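Local coordinates for protein type II restriction enzyme BsoBI (Geobacillus stearothermophilus, PDB 1DC1) that recognises the double-stranded sequence 5'-CYCGRG-3' and cleaves it after the first cytosine, acting as a homodimeric type II restriction endonuclease, at residues Q140-A145 with S315-I320; A149-I152 with P156-W159; R263-F268 with P275-I280. One frame throughout, in Å; residues are numbered along the deposited sequence.

Interaction 1. Residues Q140-A145 with S315-I320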
loop_
_atom_site.group_PDB
_atom_site.type_symbol
_atom_site.label_atom_id
_atom_site.label_comp_id
_atom_site.label_asym_id
_atom_site.label_seq_id
_atom_site.Cartn_x
_atom_site.Cartn_y
_atom_site.Cartn_z
ATOM N N GLN D 140 -19.874 -1.282 2.485
ATOM C CA GLN D 140 -21.276 -0.978 2.209
ATOM C C GLN D 140 -21.945 -1.972 1.254
ATOM O O GLN D 140 -23.142 -2.297 1.415
ATOM C CB GLN D 140 -21.420 0.434 1.661
ATOM C CG GLN D 140 -21.092 1.475 2.730
ATOM C CD GLN D 140 -21.002 2.857 2.138
ATOM O OE1 GLN D 140 -21.506 3.106 1.047
ATOM N NE2 GLN D 140 -20.367 3.767 2.853
ATOM N N LYS D 141 -21.174 -2.450 0.276
ATOM C CA LYS D 141 -21.668 -3.408 -0.698
ATOM C C LYS D 141 -22.004 -4.735 -0.019
ATOM O O LYS D 141 -23.048 -5.324 -0.310
ATOM C CB LYS D 141 -20.611 -3.642 -1.761
ATOM C CG LYS D 141 -21.069 -4.655 -2.774
ATOM C CD LYS D 141 -20.217 -4.542 -3.991
ATOM C CE LYS D 141 -20.643 -5.563 -5.015
ATOM N NZ LYS D 141 -19.808 -5.424 -6.226
ATOM N N LEU D 142 -21.122 -5.191 0.883
ATOM C CA LEU D 142 -21.375 -6.432 1.572
ATOM C C LEU D 142 -22.600 -6.286 2.487
ATOM O O LEU D 142 -23.429 -7.182 2.570
ATOM C CB LEU D 142 -20.175 -6.853 2.404
ATOM C CG LEU D 142 -20.387 -8.245 3.029
ATOM C CD1 LEU D 142 -20.361 -9.274 1.909
ATOM C CD2 LEU D 142 -19.323 -8.572 4.083
ATOM N N THR D 143 -22.718 -5.155 3.184
ATOM C CA THR D 143 -23.863 -4.935 4.069
ATOM C C THR D 143 -25.174 -4.927 3.253
ATOM O O THR D 143 -26.189 -5.489 3.681
ATOM C CB THR D 143 -23.751 -3.595 4.841
ATOM O OG1 THR D 143 -22.671 -3.668 5.761
ATOM C CG2 THR D 143 -24.996 -3.334 5.645
ATOM N N ARG D 144 -25.151 -4.285 2.086
ATOM C CA ARG D 144 -26.349 -4.233 1.242
ATOM C C ARG D 144 -26.742 -5.658 0.883
ATOM O O ARG D 144 -27.933 -5.985 0.893
ATOM C CB ARG D 144 -26.079 -3.424 -0.034
ATOM C CG ARG D 144 -27.239 -3.330 -0.990
ATOM C CD ARG D 144 -28.269 -2.368 -0.405
ATOM N NE ARG D 144 -29.428 -3.082 0.144
ATOM C CZ ARG D 144 -30.391 -2.543 0.896
ATOM N NH1 ARG D 144 -30.380 -1.254 1.232
ATOM N NH2 ARG D 144 -31.406 -3.312 1.259
ATOM N N ALA D 145 -25.760 -6.506 0.557
ATOM C CA ALA D 145 -26.044 -7.913 0.218
ATOM C C ALA D 145 -26.640 -8.692 1.435
ATOM O O ALA D 145 -27.553 -9.496 1.286
ATOM C CB ALA D 145 -24.776 -8.589 -0.291
ATOM N N SER D 315 -24.647 -15.940 -2.351
ATOM C CA SER D 315 -24.550 -17.272 -1.789
ATOM C C SER D 315 -23.811 -17.183 -0.451
ATOM O O SER D 315 -24.238 -17.773 0.525
ATOM C CB SER D 315 -23.791 -18.165 -2.811
ATOM O OG SER D 315 -23.353 -19.385 -2.246
ATOM N N LEU D 316 -22.717 -16.420 -0.399
ATOM C CA LEU D 316 -21.939 -16.330 0.836
ATOM C C LEU D 316 -22.761 -15.666 1.944
ATOM O O LEU D 316 -22.724 -16.104 3.089
ATOM C CB LEU D 316 -20.641 -15.551 0.557
ATOM C CG LEU D 316 -19.664 -15.492 1.735
ATOM C CD1 LEU D 316 -18.271 -15.882 1.287
ATOM C CD2 LEU D 316 -19.660 -14.088 2.294
ATOM N N CYS D 317 -23.499 -14.609 1.582
ATOM C CA CYS D 317 -24.344 -13.863 2.532
ATOM C C CYS D 317 -25.513 -14.701 3.071
ATOM O O CYS D 317 -25.846 -14.642 4.244
ATOM C CB CYS D 317 -24.878 -12.586 1.867
ATOM S SG CYS D 317 -23.597 -11.338 1.775
ATOM N N ARG D 318 -26.142 -15.482 2.209
ATOM C CA ARG D 318 -27.228 -16.344 2.656
ATOM C C ARG D 318 -26.644 -17.375 3.633
ATOM O O ARG D 318 -27.237 -17.671 4.666
ATOM C CB ARG D 318 -27.876 -16.966 1.423
ATOM C CG ARG D 318 -28.712 -18.170 1.683
ATOM C CD ARG D 318 -29.565 -18.506 0.459
ATOM N NE ARG D 318 -30.806 -19.172 0.869
ATOM C CZ ARG D 318 -31.230 -20.354 0.420
ATOM N NH1 ARG D 318 -30.519 -21.041 -0.475
ATOM N NH2 ARG D 318 -32.387 -20.841 0.867
ATOM N N TRP D 319 -25.458 -17.885 3.324
ATOM C CA TRP D 319 -24.797 -18.817 4.197
ATOM C C TRP D 319 -24.468 -18.142 5.552
ATOM O O TRP D 319 -24.668 -18.753 6.618
ATOM C CB TRP D 319 -23.519 -19.299 3.523
ATOM C CG TRP D 319 -22.598 -20.044 4.461
ATOM C CD1 TRP D 319 -22.750 -21.323 4.928
ATOM C CD2 TRP D 319 -21.392 -19.550 5.043
ATOM N NE1 TRP D 319 -21.721 -21.655 5.757
ATOM C CE2 TRP D 319 -20.864 -20.588 5.848
ATOM C CE3 TRP D 319 -20.701 -18.329 4.965
ATOM C CZ2 TRP D 319 -19.680 -20.447 6.568
ATOM C CZ3 TRP D 319 -19.520 -18.188 5.684
ATOM C CH2 TRP D 319 -19.022 -19.239 6.473
ATOM N N ILE D 320 -23.961 -16.896 5.514
ATOM C CA ILE D 320 -23.593 -16.192 6.739
ATOM C C ILE D 320 -24.764 -16.019 7.686
ATOM O O ILE D 320 -24.638 -16.206 8.891
ATOM C CB ILE D 320 -22.997 -14.796 6.430
ATOM C CG1 ILE D 320 -21.488 -14.940 6.294
ATOM C CG2 ILE D 320 -23.296 -13.783 7.578
ATOM C CD1 ILE D 320 -20.826 -13.726 5.710
#

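Interaction 2. Residues A149-I152 with P156-W159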
loop_
_atom_site.group_PDB
_atom_site.type_symbol
_atom_site.label_atom_id
_atom_site.label_comp_id
_atom_site.label_asym_id
_atom_site.label_seq_id
_atom_site.Cartn_x
_atom_site.Cartn_y
_atom_site.Cartn_z
ATOM N N ALA D 149 -30.484 -9.991 1.699
ATOM C CA ALA D 149 -30.718 -11.399 1.969
ATOM C C ALA D 149 -31.727 -11.571 3.135
ATOM O O ALA D 149 -32.592 -12.445 3.079
ATOM C CB ALA D 149 -29.415 -12.100 2.314
ATOM N N LEU D 150 -31.620 -10.753 4.188
ATOM C CA LEU D 150 -32.544 -10.824 5.349
ATOM C C LEU D 150 -33.929 -10.385 4.880
ATOM O O LEU D 150 -34.932 -11.043 5.207
ATOM C CB LEU D 150 -32.104 -9.914 6.537
ATOM C CG LEU D 150 -30.808 -10.357 7.257
ATOM C CD1 LEU D 150 -30.204 -9.294 8.134
ATOM C CD2 LEU D 150 -31.154 -11.544 8.080
ATOM N N ASP D 151 -33.972 -9.285 4.123
ATOM C CA ASP D 151 -35.237 -8.752 3.614
ATOM C C ASP D 151 -35.934 -9.775 2.734
ATOM O O ASP D 151 -37.121 -10.040 2.914
ATOM C CB ASP D 151 -35.013 -7.480 2.803
ATOM C CG ASP D 151 -34.527 -6.307 3.658
ATOM O OD1 ASP D 151 -34.596 -6.405 4.903
ATOM O OD2 ASP D 151 -34.069 -5.293 3.078
ATOM N N ILE D 152 -35.210 -10.350 1.779
ATOM C CA ILE D 152 -35.806 -11.340 0.865
ATOM C C ILE D 152 -36.328 -12.577 1.626
ATOM O O ILE D 152 -37.315 -13.218 1.207
ATOM C CB ILE D 152 -34.804 -11.749 -0.281
ATOM C CG1 ILE D 152 -34.425 -10.507 -1.120
ATOM C CG2 ILE D 152 -35.471 -12.754 -1.258
ATOM C CD1 ILE D 152 -33.057 -10.567 -1.767
ATOM N N PRO D 156 -36.495 -9.904 10.157
ATOM C CA PRO D 156 -36.145 -8.557 10.596
ATOM C C PRO D 156 -34.719 -8.505 11.194
ATOM O O PRO D 156 -34.112 -9.519 11.537
ATOM C CB PRO D 156 -37.207 -8.224 11.642
ATOM C CG PRO D 156 -37.774 -9.504 12.079
ATOM C CD PRO D 156 -37.541 -10.525 10.988
ATOM N N TYR D 157 -34.195 -7.301 11.319
ATOM C CA TYR D 157 -32.880 -7.130 11.891
ATOM C C TYR D 157 -32.808 -5.770 12.606
ATOM O O TYR D 157 -33.728 -4.956 12.498
ATOM C CB TYR D 157 -31.809 -7.259 10.780
ATOM C CG TYR D 157 -31.861 -6.175 9.720
ATOM C CD1 TYR D 157 -31.231 -4.920 9.946
ATOM C CD2 TYR D 157 -32.530 -6.386 8.506
ATOM C CE1 TYR D 157 -31.251 -3.892 8.999
ATOM C CE2 TYR D 157 -32.572 -5.373 7.541
ATOM C CZ TYR D 157 -31.918 -4.108 7.799
ATOM O OH TYR D 157 -31.930 -3.069 6.864
ATOM N N LYS D 158 -31.746 -5.574 13.388
ATOM C CA LYS D 158 -31.487 -4.316 14.063
ATOM C C LYS D 158 -30.155 -3.871 13.507
ATOM O O LYS D 158 -29.380 -4.707 13.025
ATOM C CB LYS D 158 -31.380 -4.529 15.562
ATOM C CG LYS D 158 -32.591 -5.259 16.119
ATOM C CD LYS D 158 -32.476 -5.416 17.591
ATOM C CE LYS D 158 -33.166 -4.297 18.281
ATOM N NZ LYS D 158 -34.566 -4.708 18.487
ATOM N N TRP D 159 -29.912 -2.568 13.520
ATOM C CA TRP D 159 -28.667 -2.086 13.017
ATOM C C TRP D 159 -28.038 -1.066 13.932
ATOM O O TRP D 159 -28.691 -0.476 14.775
ATOM C CB TRP D 159 -28.869 -1.523 11.639
ATOM C CG TRP D 159 -29.628 -0.262 11.641
ATOM C CD1 TRP D 159 -30.951 -0.100 11.932
ATOM C CD2 TRP D 159 -29.130 1.039 11.248
ATOM N NE1 TRP D 159 -31.312 1.223 11.732
ATOM C CE2 TRP D 159 -30.214 1.934 11.316
ATOM C CE3 TRP D 159 -27.869 1.522 10.843
ATOM C CZ2 TRP D 159 -30.077 3.289 10.996
ATOM C CZ3 TRP D 159 -27.736 2.851 10.526
ATOM C CH2 TRP D 159 -28.833 3.724 10.602
#

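Interaction 3. Residues R263-F268 with P275-I280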
loop_
_atom_site.group_PDB
_atom_site.type_symbol
_atom_site.label_atom_id
_atom_site.label_comp_id
_atom_site.label_asym_id
_atom_site.label_seq_id
_atom_site.Cartn_x
_atom_site.Cartn_y
_atom_site.Cartn_z
ATOM N N ARG D 263 -2.895 -15.388 12.091
ATOM C CA ARG D 263 -2.785 -14.912 13.467
ATOM C C ARG D 263 -4.083 -15.347 14.188
ATOM O O ARG D 263 -4.043 -15.842 15.305
ATOM C CB ARG D 263 -2.688 -13.375 13.497
ATOM C CG ARG D 263 -1.281 -12.859 13.233
ATOM C CD ARG D 263 -1.237 -11.348 12.989
ATOM N NE ARG D 263 0.136 -10.788 12.898
ATOM C CZ ARG D 263 0.402 -9.481 12.719
ATOM N NH1 ARG D 263 -0.583 -8.607 12.606
ATOM N NH2 ARG D 263 1.649 -9.020 12.705
ATOM N N ILE D 264 -5.233 -15.153 13.520
ATOM C CA ILE D 264 -6.554 -15.484 14.071
ATOM C C ILE D 264 -6.685 -16.964 14.426
ATOM O O ILE D 264 -7.002 -17.312 15.571
ATOM C CB ILE D 264 -7.701 -15.092 13.093
ATOM C CG1 ILE D 264 -7.871 -13.571 13.082
ATOM C CG2 ILE D 264 -9.024 -15.753 13.528
ATOM C CD1 ILE D 264 -8.764 -13.004 11.904
ATOM N N ARG D 265 -6.427 -17.811 13.444
ATOM C CA ARG D 265 -6.490 -19.249 13.604
ATOM C C ARG D 265 -5.555 -19.743 14.682
ATOM O O ARG D 265 -5.943 -20.607 15.471
ATOM C CB ARG D 265 -6.144 -19.927 12.292
ATOM C CG ARG D 265 -7.328 -20.111 11.415
ATOM C CD ARG D 265 -6.963 -20.799 10.103
ATOM N NE ARG D 265 -5.855 -20.195 9.360
ATOM C CZ ARG D 265 -4.614 -20.675 9.333
ATOM N NH1 ARG D 265 -4.298 -21.768 10.011
ATOM N NH2 ARG D 265 -3.690 -20.075 8.604
ATOM N N ASN D 266 -4.342 -19.193 14.716
ATOM C CA ASN D 266 -3.344 -19.586 15.694
ATOM C C ASN D 266 -3.810 -19.260 17.114
ATOM O O ASN D 266 -3.872 -20.153 17.971
ATOM C CB ASN D 266 -2.003 -18.883 15.398
ATOM C CG ASN D 266 -1.214 -19.547 14.231
ATOM O OD1 ASN D 266 -1.549 -20.641 13.760
ATOM N ND2 ASN D 266 -0.162 -18.873 13.776
ATOM N N LYS D 267 -4.162 -18.002 17.351
ATOM C CA LYS D 267 -4.590 -17.586 18.667
ATOM C C LYS D 267 -5.855 -18.323 19.137
ATOM O O LYS D 267 -5.943 -18.787 20.290
ATOM C CB LYS D 267 -4.821 -16.088 18.648
ATOM C CG LYS D 267 -3.529 -15.328 18.665
ATOM C CD LYS D 267 -2.701 -15.773 19.860
ATOM C CE LYS D 267 -1.468 -14.923 20.008
ATOM N NZ LYS D 267 -1.290 -14.521 21.435
ATOM N N PHE D 268 -6.843 -18.443 18.254
ATOM C CA PHE D 268 -8.066 -19.121 18.664
ATOM C C PHE D 268 -7.826 -20.620 18.980
ATOM O O PHE D 268 -8.339 -21.131 19.970
ATOM C CB PHE D 268 -9.208 -18.951 17.609
ATOM C CG PHE D 268 -10.051 -17.692 17.807
ATOM C CD1 PHE D 268 -9.602 -16.446 17.325
ATOM C CD2 PHE D 268 -11.207 -17.723 18.593
ATOM C CE1 PHE D 268 -10.295 -15.231 17.645
ATOM C CE2 PHE D 268 -11.911 -16.537 18.924
ATOM C CZ PHE D 268 -11.453 -15.278 18.449
ATOM N N PRO D 275 -13.213 -20.727 15.219
ATOM C CA PRO D 275 -14.217 -19.884 14.532
ATOM C C PRO D 275 -14.096 -20.094 13.003
ATOM O O PRO D 275 -13.024 -20.521 12.489
ATOM C CB PRO D 275 -13.826 -18.461 14.923
ATOM C CG PRO D 275 -12.370 -18.542 15.296
ATOM C CD PRO D 275 -12.256 -19.908 15.983
ATOM N N LYS D 276 -15.172 -19.844 12.266
ATOM C CA LYS D 276 -15.101 -19.968 10.802
ATOM C C LYS D 276 -14.286 -18.778 10.302
ATOM O O LYS D 276 -14.226 -17.753 10.972
ATOM C CB LYS D 276 -16.499 -19.892 10.157
ATOM C CG LYS D 276 -17.418 -21.059 10.501
ATOM C CD LYS D 276 -18.798 -20.769 9.945
ATOM C CE LYS D 276 -19.776 -21.867 10.251
ATOM N NZ LYS D 276 -19.236 -22.858 11.220
ATOM N N THR D 277 -13.649 -18.920 9.148
ATOM C CA THR D 277 -12.879 -17.804 8.592
ATOM C C THR D 277 -13.242 -17.630 7.125
ATOM O O THR D 277 -13.526 -18.596 6.421
ATOM C CB THR D 277 -11.331 -17.992 8.699
ATOM O OG1 THR D 277 -10.971 -19.203 8.052
ATOM C CG2 THR D 277 -10.857 -17.979 10.193
ATOM N N ILE D 278 -13.282 -16.383 6.666
ATOM C CA ILE D 278 -13.619 -16.133 5.262
ATOM C C ILE D 278 -12.725 -15.029 4.677
ATOM O O ILE D 278 -12.153 -14.218 5.400
ATOM C CB ILE D 278 -15.173 -15.733 5.039
ATOM C CG1 ILE D 278 -15.480 -14.341 5.632
ATOM C CG2 ILE D 278 -16.106 -16.795 5.608
ATOM C CD1 ILE D 278 -16.929 -13.871 5.386
ATOM N N PHE D 279 -12.603 -15.057 3.355
ATOM C CA PHE D 279 -11.879 -14.051 2.598
ATOM C C PHE D 279 -12.767 -13.638 1.431
ATOM O O PHE D 279 -13.208 -14.486 0.649
ATOM C CB PHE D 279 -10.571 -14.566 2.022
ATOM C CG PHE D 279 -9.860 -13.527 1.216
ATOM C CD1 PHE D 279 -9.106 -12.535 1.854
ATOM C CD2 PHE D 279 -10.011 -13.464 -0.172
ATOM C CE1 PHE D 279 -8.521 -11.487 1.126
ATOM C CE2 PHE D 279 -9.413 -12.403 -0.920
ATOM C CZ PHE D 279 -8.679 -11.426 -0.261
ATOM N N ILE D 280 -13.039 -12.345 1.315
ATOM C CA ILE D 280 -13.852 -11.824 0.215
ATOM C C ILE D 280 -12.986 -10.759 -0.440
ATOM O O ILE D 280 -12.475 -9.888 0.233
ATOM C CB ILE D 280 -15.154 -11.149 0.734
ATOM C CG1 ILE D 280 -15.975 -12.159 1.539
ATOM C CG2 ILE D 280 -15.951 -10.532 -0.416
ATOM C CD1 ILE D 280 -17.091 -11.500 2.383
#

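Interaction 1. Residues Q140-A145 with S315-I320
Leu-142 is the first residue of helix segment 140-145 to meet Cys-317, its CD1 methyl lying 3.8 Å from the Cys-317 SG. With CG anti to the backbone N (chi1 -174°), the leucine, whose CB is set to one side of the partner helix, carries its CD1 branch across to it. The same side chain also packs on Leu-241 of the central sheet and on Tyr-200, so a long aliphatic residue fits here, where it must fill several directions at once. Arg-144, one step before the next contact residue, turns elsewhere and forms salt bridges with Glu-181 and Asp-177. Ala-145 comes one helical turn after Leu-142 and points toward the partner helix: its CB is 3.6 Å from the Cys-317 SG. Seen from the sulfur, the two methyls stand roughly at right angles (about 84°), so SG is held by van der Waals contact from two directions. With SG anti to its carbonyl carbon (chi1 -76°), the cysteine extends its sulfur toward both methyls. Alanine and cysteine are both small, which lets the backbones come close, with 6.6 Å between the CA atoms of Ala-145 and Cys-317. On another side of helix 310-321, Leu-316, Trp-319 and Ile-320 pack on strand 276-281. Two helices packed against each other while each also touches the mixed central sheet fit the alpha/beta core of the PD-(D/E)XK nuclease fold.

Interaction 2. Residues A149-I152 with P156-W159
The ring of Tyr-157 is met at its edge by the carboxylate of Asp-151, whose OD1 lies in the ring plane, 3.5 Å from CE2. The two flat groups are nearly aligned, their planes only 25° apart, so the oxygen faces the rim of C–H bonds and not the pi cloud. Nearer the root of the tyrosine, Leu-150 lays its CD1 methyl against the start of the side chain, 3.7 Å from the Tyr-157 CB and equally close to CD2. Tyr-157 turns its CG between the backbone N and the carbonyl carbon (chi1 65°), which brings the ring up beside the last turn of helix 110-152, from which the chain has just emerged. Leucine suits its position because it must also pack on Ile-187 and Trp-189 of the sheet and on Ile-321. The phenol OH is hydrogen-bonded to Asp-177, so an aromatic residue with a polar end serves both greasy and polar surroundings. Asp-151 OD2 stands close to the same Asp-177 oxygen, and Arg-144, in a salt bridge with Asp-177 and a long, weak ion pair with Asp-151 OD2, probably eases their repulsion. The ring hydrogens carry a slight positive charge and are likely to suit the carboxylate at this edge, while any rise in proton affinity from the crowding of two acids is probably offset by Arg-144 and the tyrosine's hydrogen bond.

Interaction 3. Residues R263-F268 with P275-I280
Phe-268 and Pro-275 form a CH-pi contact inside a beta-alpha-beta crossover, where helix 247-270 links the parallel neighbours 235-242 and 276-281 and packs back on the second strand. The proline stands just ahead of that strand and sends its CG over one face of the phenylalanine, 3.9 Å from the centroid of the Phe-268 ring and 26° off the normal. The approach is displaced toward the rim, so the Pro-275 CG is closest to the Phe-268 CG, at 3.5 Å. The neighbouring Pro-275 CD rests 3.6 Å from the Phe-268 CB, extending the overlap down the side chain. Proline fits this place because its rigid ring lays C–H-bearing carbons on the aromatic face, the CD group next to the nitrogen being somewhat polarised. Phe-268 also meets Tyr-235 edge-to-face, and an alanine in its place would probably leave both Pro-275 and Tyr-235 without their aromatic partner and open a gap between the helix and Pro-275. One turn earlier, Ile-264 CG2 approaches the methyl CG2 of Thr-277 at 4.4 Å, a looser contact between two beta-branched residues. The side chain of Ile-264 is also about 4 Å from that of Glu-240, a predicted magnesium ligand, while Arg-263 forms salt bridges with Asp-251 and Glu-291 of the second subunit. At the edge of the Phe-268 ring, in its plane, the carbonyl oxygen of Ile-264 faces CD1.

Overall arrangement
From the N terminus, several helices precede helix 110-152, which carries one segment each of interactions 1 and 2. Interaction 2 closes almost at once, where the chain leaves this helix for strand 157-161. After several further strands, interaction 3 closes a second short loop between helix 247-270 and strand 276-281. Only then does helix 310-321 return to residues 140-145 and close interaction 1, a long loop in which the other two are nested in series. Helix 310-321 also lies on strand 276-281, so interactions 1 and 3 touch, while interactions 1 and 2 meet through Arg-144 and Asp-151. Interactions 2 and 3 do not touch, yet both reach the same mixed sheet.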